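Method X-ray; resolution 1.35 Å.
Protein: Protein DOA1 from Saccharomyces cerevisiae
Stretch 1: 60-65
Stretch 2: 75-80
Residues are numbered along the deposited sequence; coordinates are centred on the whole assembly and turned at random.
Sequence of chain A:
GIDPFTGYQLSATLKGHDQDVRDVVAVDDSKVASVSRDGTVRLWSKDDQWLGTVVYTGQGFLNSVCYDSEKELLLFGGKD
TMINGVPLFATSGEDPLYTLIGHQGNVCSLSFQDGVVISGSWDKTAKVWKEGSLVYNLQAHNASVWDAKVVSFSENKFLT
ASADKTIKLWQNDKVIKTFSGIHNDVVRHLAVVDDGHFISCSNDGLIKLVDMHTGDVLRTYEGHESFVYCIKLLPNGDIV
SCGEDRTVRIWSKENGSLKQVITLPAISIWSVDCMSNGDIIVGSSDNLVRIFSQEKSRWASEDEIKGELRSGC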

# COMPACT_ATOMS: atom_id res chain seq x y z
N GLY A 60 5.67 -15.01 -11.90
CA GLY A 60 6.28 -14.48 -10.70
C GLY A 60 5.26 -13.95 -9.70
O GLY A 60 4.22 -13.42 -10.08
N PHE A 61 5.61 -14.04 -8.43
CA PHE A 61 4.77 -13.52 -7.37
C PHE A 61 4.63 -12.02 -7.59
O PHE A 61 5.62 -11.32 -7.91
CB PHE A 61 5.43 -13.74 -6.01
CG PHE A 61 5.65 -15.17 -5.65
CD1 PHE A 61 5.03 -16.21 -6.34
CD2 PHE A 61 6.49 -15.48 -4.58
CE1 PHE A 61 5.26 -17.53 -5.97
CE2 PHE A 61 6.71 -16.80 -4.22
CZ PHE A 61 6.09 -17.82 -4.92
N LEU A 62 3.42 -11.52 -7.41
CA LEU A 62 3.16 -10.08 -7.45
C LEU A 62 2.87 -9.62 -6.02
O LEU A 62 2.04 -10.22 -5.30
CB LEU A 62 2.00 -9.75 -8.39
CG LEU A 62 2.22 -10.11 -9.86
CD1 LEU A 62 1.00 -9.76 -10.68
CD2 LEU A 62 3.45 -9.38 -10.37
N ASN A 63 3.59 -8.57 -5.62
CA ASN A 63 3.60 -8.05 -4.26
C ASN A 63 3.13 -6.63 -4.08
O ASN A 63 2.84 -6.20 -2.97
CB ASN A 63 4.99 -8.22 -3.67
CG ASN A 63 5.33 -9.68 -3.44
OD1 ASN A 63 4.53 -10.43 -2.88
ND2 ASN A 63 6.52 -10.11 -3.90
N SER A 64 3.03 -5.89 -5.19
CA SER A 64 2.67 -4.49 -5.13
C SER A 64 1.82 -4.09 -6.35
O SER A 64 1.98 -4.64 -7.47
CB SER A 64 3.93 -3.64 -5.02
OG SER A 64 4.80 -3.88 -6.09
N VAL A 65 0.96 -3.11 -6.13
CA VAL A 65 0.11 -2.56 -7.18
C VAL A 65 -0.18 -1.10 -6.84
O VAL A 65 -0.20 -0.70 -5.66
CB VAL A 65 -1.24 -3.35 -7.28
CG1 VAL A 65 -2.13 -3.11 -6.06
CG2 VAL A 65 -2.00 -3.07 -8.58
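Stretch 2 (75-80) LFGGKD

Stretch 2 runs antiparallel to stretch 1 as its neighbour in a β-sheet: strand 75-78 passes strand 62-65 at a closest axial approach of 4.4 Å, with 148° between their N-to-C directions. Leu75, Phe76 and Gly77 are extended (phi/psi -104/139, -152/151 and -156/170); Gly78 is at -179/-137, a conformation readily open to glycine, and Lys79 and Asp80 turn off the strand at -66/-27 and -79/1. Val65 faces Phe76 in a non-hydrogen-bonded pair (CA to CA 4.2 Å), and Ser64 faces Gly77 in a hydrogen-bonded one (CA to CA 5.3 Å). The register then slips by one residue, so that Leu62 faces Gly78, CA to CA 4.2 Å. At this β-bulge, where Asn63 has psi -14°, Gly77 O accepts two hydrogen bonds, from Asn63 N at 2.8 Å and Ser64 N at 3.1 Å. Gly77 N returns one to Ser64 O at 3.0 Å, and Lys79 N closes the ladder on Phe61 O, also at 3.0 Å. CA-H...O contacts support it: Val65 CA to Leu75 O 3.1 Å, Phe76 CA to Ser64 O 3.2 Å and Gly78 CA to Phe61 O 3.3 Å.

The missing side chain of Gly78 matters most: an ideal CB would point toward stretch 1 and fall 2.0 Å from Phe61 O and 2.9 Å from Leu62 CA, both clashes. Gly78 N is buried by the contact and has no partner in the model. At Gly77 a CB would lie on the same face of the sheet as Ser64, 3.7 Å from Ser64 OG; the Ser64 side chain, chi1 p, has its hydroxyl hydrogen-bonded elsewhere in the structure.

Val65 and Phe76 share the other face. Both have chi1 p (69° and 51°), and Val65 CG2 lies 4.4 Å from Phe76 CB. With chi2 at -87°, the Phe76 ring brings CD2 to 3.9 Å from Leu62 CD1, meeting it obliquely. Leu62, in the m,t rotamer, leaves its backbone sideways, yet its end comes nearer to stretch 2 and makes this apolar contact. Leu75 is also m,t and starts sideways, but its end leads away; the nearest approach of the side chain is Leu75 CB to Val65 C, 5.7 Å.

At the exposed end, the CA-to-CB bond of Lys79 points toward stretch 1. Its CG lies 4.0 Å from Phe61 CB and 4.1 Å from Asn63 ND2, while all four chi angles are m, curling the chain. The Asp80 side chain, chi1 p, makes no contact: its nearest approach is Asp80 CB to Gly60 CA, 5.1 Å.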

# COMPACT_ATOMS: atom_id res chain seq x y z
N LEU A 75 -0.47 -0.55 -12.32
CA LEU A 75 0.97 -0.82 -12.26
C LEU A 75 1.22 -1.87 -11.19
O LEU A 75 0.64 -1.82 -10.11
CB LEU A 75 1.77 0.44 -11.96
CG LEU A 75 1.51 1.66 -12.82
CD1 LEU A 75 2.42 2.78 -12.40
CD2 LEU A 75 1.74 1.32 -14.23
N PHE A 76 2.11 -2.82 -11.45
CA PHE A 76 2.27 -3.93 -10.53
C PHE A 76 3.70 -4.48 -10.62
O PHE A 76 4.37 -4.39 -11.66
CB PHE A 76 1.23 -5.03 -10.82
CG PHE A 76 1.17 -5.44 -12.25
CD1 PHE A 76 0.37 -4.76 -13.16
CD2 PHE A 76 1.92 -6.51 -12.71
CE1 PHE A 76 0.34 -5.12 -14.47
CE2 PHE A 76 1.85 -6.89 -14.05
CZ PHE A 76 1.06 -6.19 -14.91
N GLY A 77 4.17 -5.03 -9.52
CA GLY A 77 5.50 -5.58 -9.48
C GLY A 77 5.63 -6.64 -8.40
O GLY A 77 4.74 -6.85 -7.57
N GLY A 78 6.76 -7.33 -8.45
CA GLY A 78 7.03 -8.36 -7.47
C GLY A 78 8.37 -9.00 -7.68
O GLY A 78 9.37 -8.31 -8.00
N LYS A 79 8.39 -10.33 -7.56
CA LYS A 79 9.66 -11.05 -7.43
C LYS A 79 10.50 -10.96 -8.70
O LYS A 79 11.72 -11.10 -8.62
CB LYS A 79 9.43 -12.51 -7.03
CG LYS A 79 9.31 -12.70 -5.51
CD LYS A 79 10.62 -12.32 -4.75
CE LYS A 79 11.65 -13.45 -4.73
NZ LYS A 79 11.14 -14.63 -3.95
N ASP A 80 9.91 -10.79 -9.86
CA ASP A 80 10.74 -10.81 -11.06
C ASP A 80 11.50 -9.49 -11.30
O ASP A 80 12.22 -9.38 -12.28
CB ASP A 80 9.97 -11.33 -12.28
CG ASP A 80 9.17 -10.27 -12.97
OD1 ASP A 80 8.50 -10.59 -13.97
OD2 ASP A 80 9.22 -9.12 -12.51